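Local coordinates for protein probable oxidoreductase (Pseudomonas aeruginosa, PDB 4B7C) that probably catalyses an NADP-dependent oxidation or reduction, as a medium-chain dehydrogenase/reductase with a Rossmann-fold cofactor domain, at residues 11-16 / 56-61. Numbering follows the deposited sequence.
Sequences YQLAQR and GWMNDA
Arg16 and Met58 make the polar part of this contact: two guanidinium nitrogens of Arg16 converge side-on upon a single backbone carbonyl. Arg16 NE lies 2.8 Å from Met58 O in a bent hydrogen bond, its N-H...O angle 140°. Arg16 NH2 lies 2.6 Å from Met58 O, and this second bond is bent too, at 149°. The oxygen sits close to the guanidinium plane, so the group meets it with its edge; NE stays near the carbonyl plane, whereas NH2 approaches from well above it. The Arg16 chain, bent at chi2 and chi3, turns the NE/NH2 edge toward Met58 O. NH2 has a second acceptor in Val68 O.

Charge and chain packing come from Asp60. Asp60 CB packs against Arg16 CD at 3.6 Å, and backbone N of Asp60 lies over one face of the guanidinium. The carboxylate is only a charge neighbour: Asp60 OD2 is 4.2 Å from Arg16 NH1 and well out of the guanidinium plane, beyond a salt bridge, with no N-H pointed at it.

The apolar part is a Leu13-Met58 pair, buried beside the arginine. Leu13 CG is anti to the backbone N (chi1 -176°), and chi2 then sets Leu13 CD1, 3.9 Å from Met58 CG, while Leu13 CD2 stands 4.1 Å from Met58 O.

Together these contacts join the end of strand 7-13 and the loop after it to helix 53-58 and the loop that follows it, within the GroES-like N-terminal domain. Strand 26-32, antiparallel to 7-13, contributes Phe26 against Met58, and helix 316-321 adds Leu320 to the same side chain.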
loop_
_atom_site.group_PDB
_atom_site.type_symbol
_atom_site.label_atom_id
_atom_site.label_comp_id
_atom_site.label_asym_id
_atom_site.label_seq_id
_atom_site.Cartn_x
_atom_site.Cartn_y
_atom_site.Cartn_z
ATOM N N TYR B 11 -22.394 -5.547 30.205
ATOM C CA TYR B 11 -22.216 -6.655 29.283
ATOM C C TYR B 11 -20.744 -7.014 29.235
ATOM O O TYR B 11 -19.907 -6.201 28.833
ATOM C CB TYR B 11 -22.731 -6.340 27.890
ATOM C CG TYR B 11 -24.177 -6.676 27.721
ATOM C CD1 TYR B 11 -24.595 -8.004 27.647
ATOM C CD2 TYR B 11 -25.138 -5.674 27.635
ATOM C CE1 TYR B 11 -25.931 -8.321 27.488
ATOM C CE2 TYR B 11 -26.473 -5.983 27.488
ATOM C CZ TYR B 11 -26.865 -7.312 27.414
ATOM O OH TYR B 11 -28.189 -7.613 27.270
ATOM N N GLN B 12 -20.441 -8.231 29.674
ATOM C CA GLN B 12 -19.078 -8.742 29.642
ATOM C C GLN B 12 -18.900 -9.670 28.454
ATOM O O GLN B 12 -19.851 -10.298 28.002
ATOM C CB GLN B 12 -18.744 -9.496 30.916
ATOM C CG GLN B 12 -18.807 -8.648 32.167
ATOM C CD GLN B 12 -18.609 -9.456 33.434
ATOM O OE1 GLN B 12 -18.556 -10.685 33.396
ATOM N NE2 GLN B 12 -18.512 -8.768 34.570
ATOM N N LEU B 13 -17.678 -9.727 27.937
ATOM C CA LEU B 13 -17.341 -10.691 26.891
ATOM C C LEU B 13 -17.229 -12.071 27.533
ATOM O O LEU B 13 -16.376 -12.296 28.392
ATOM C CB LEU B 13 -16.045 -10.314 26.180
ATOM C CG LEU B 13 -15.630 -11.207 25.000
ATOM C CD1 LEU B 13 -16.627 -11.076 23.858
ATOM C CD2 LEU B 13 -14.215 -10.876 24.546
ATOM N N ALA B 14 -18.097 -12.983 27.105
ATOM C CA ALA B 14 -18.240 -14.297 27.750
ATOM C C ALA B 14 -17.453 -15.374 27.004
ATOM O O ALA B 14 -16.807 -16.218 27.613
ATOM C CB ALA B 14 -19.704 -14.688 27.833
ATOM N N GLN B 15 -17.539 -15.346 25.679
ATOM C CA GLN B 15 -16.756 -16.261 24.842
ATOM C C GLN B 15 -16.457 -15.636 23.486
ATOM O O GLN B 15 -17.266 -14.868 22.946
ATOM C CB GLN B 15 -17.475 -17.608 24.655
ATOM C CG GLN B 15 -18.873 -17.509 24.066
ATOM C CD GLN B 15 -19.551 -18.876 23.865
ATOM O OE1 GLN B 15 -19.347 -19.836 24.630
ATOM N NE2 GLN B 15 -20.354 -18.968 22.810
ATOM N N ARG B 16 -15.307 -16.001 22.926
ATOM C CA ARG B 16 -14.884 -15.490 21.627
ATOM C C ARG B 16 -15.779 -16.115 20.570
ATOM O O ARG B 16 -15.868 -17.341 20.492
ATOM C CB ARG B 16 -13.407 -15.823 21.349
ATOM C CG ARG B 16 -12.520 -15.595 22.564
ATOM C CD ARG B 16 -11.211 -14.913 22.280
ATOM N NE ARG B 16 -11.536 -13.513 22.314
ATOM C CZ ARG B 16 -11.082 -12.577 23.145
ATOM N NH1 ARG B 16 -10.192 -12.806 24.109
ATOM N NH2 ARG B 16 -11.547 -11.355 22.955
ATOM N N GLY B 56 -13.738 -6.870 15.657
ATOM C CA GLY B 56 -12.299 -7.059 15.805
ATOM C C GLY B 56 -11.869 -7.068 17.259
ATOM O O GLY B 56 -10.971 -7.824 17.650
ATOM N N TRP B 57 -12.486 -6.210 18.065
ATOM C CA TRP B 57 -12.124 -6.093 19.494
ATOM C C TRP B 57 -12.435 -7.343 20.253
ATOM O O TRP B 57 -11.845 -7.597 21.313
ATOM C CB TRP B 57 -12.849 -4.931 20.165
ATOM C CG TRP B 57 -12.637 -3.603 19.508
ATOM C CD1 TRP B 57 -11.595 -3.223 18.673
ATOM C CD2 TRP B 57 -13.467 -2.399 19.652
ATOM N NE1 TRP B 57 -11.744 -1.927 18.273
ATOM C CE2 TRP B 57 -12.842 -1.374 18.825
ATOM C CE3 TRP B 57 -14.627 -2.092 20.339
ATOM C CZ2 TRP B 57 -13.377 -0.097 18.704
ATOM C CZ3 TRP B 57 -15.163 -0.806 20.216
ATOM C CH2 TRP B 57 -14.558 0.167 19.413
ATOM N N MET B 58 -13.388 -8.111 19.732
ATOM C CA MET B 58 -13.776 -9.379 20.349
ATOM C C MET B 58 -12.849 -10.546 19.990
ATOM O O MET B 58 -12.781 -11.541 20.718
ATOM C CB MET B 58 -15.210 -9.741 19.949
ATOM C CG MET B 58 -16.262 -8.922 20.678
ATOM S SD MET B 58 -17.956 -9.396 20.199
ATOM C CE MET B 58 -18.176 -8.461 18.694
ATOM N N ASN B 59 -12.173 -10.428 18.852
ATOM C CA ASN B 59 -11.251 -11.464 18.377
ATOM C C ASN B 59 -9.911 -11.465 19.108
ATOM O O ASN B 59 -9.378 -10.400 19.448
ATOM C CB ASN B 59 -11.017 -11.298 16.863
ATOM C CG ASN B 59 -12.172 -11.792 16.027
ATOM O OD1 ASN B 59 -12.991 -12.593 16.467
ATOM N ND2 ASN B 59 -12.239 -11.320 14.798
ATOM N N ASP B 60 -9.365 -12.670 19.294
ATOM C CA ASP B 60 -8.070 -12.882 19.940
ATOM C C ASP B 60 -7.004 -12.889 18.853
ATOM O O ASP B 60 -6.731 -13.883 18.164
ATOM C CB ASP B 60 -8.047 -14.146 20.815
ATOM C CG ASP B 60 -7.047 -14.038 21.972
ATOM O OD1 ASP B 60 -6.377 -12.990 22.126
ATOM O OD2 ASP B 60 -6.934 -15.013 22.734
ATOM N N ALA B 61 -6.426 -11.719 18.681
ATOM C CA ALA B 61 -5.658 -11.424 17.505
ATOM C C ALA B 61 -4.993 -10.112 17.809
ATOM O O ALA B 61 -5.598 -9.239 18.411
ATOM C CB ALA B 61 -6.562 -11.298 16.287
#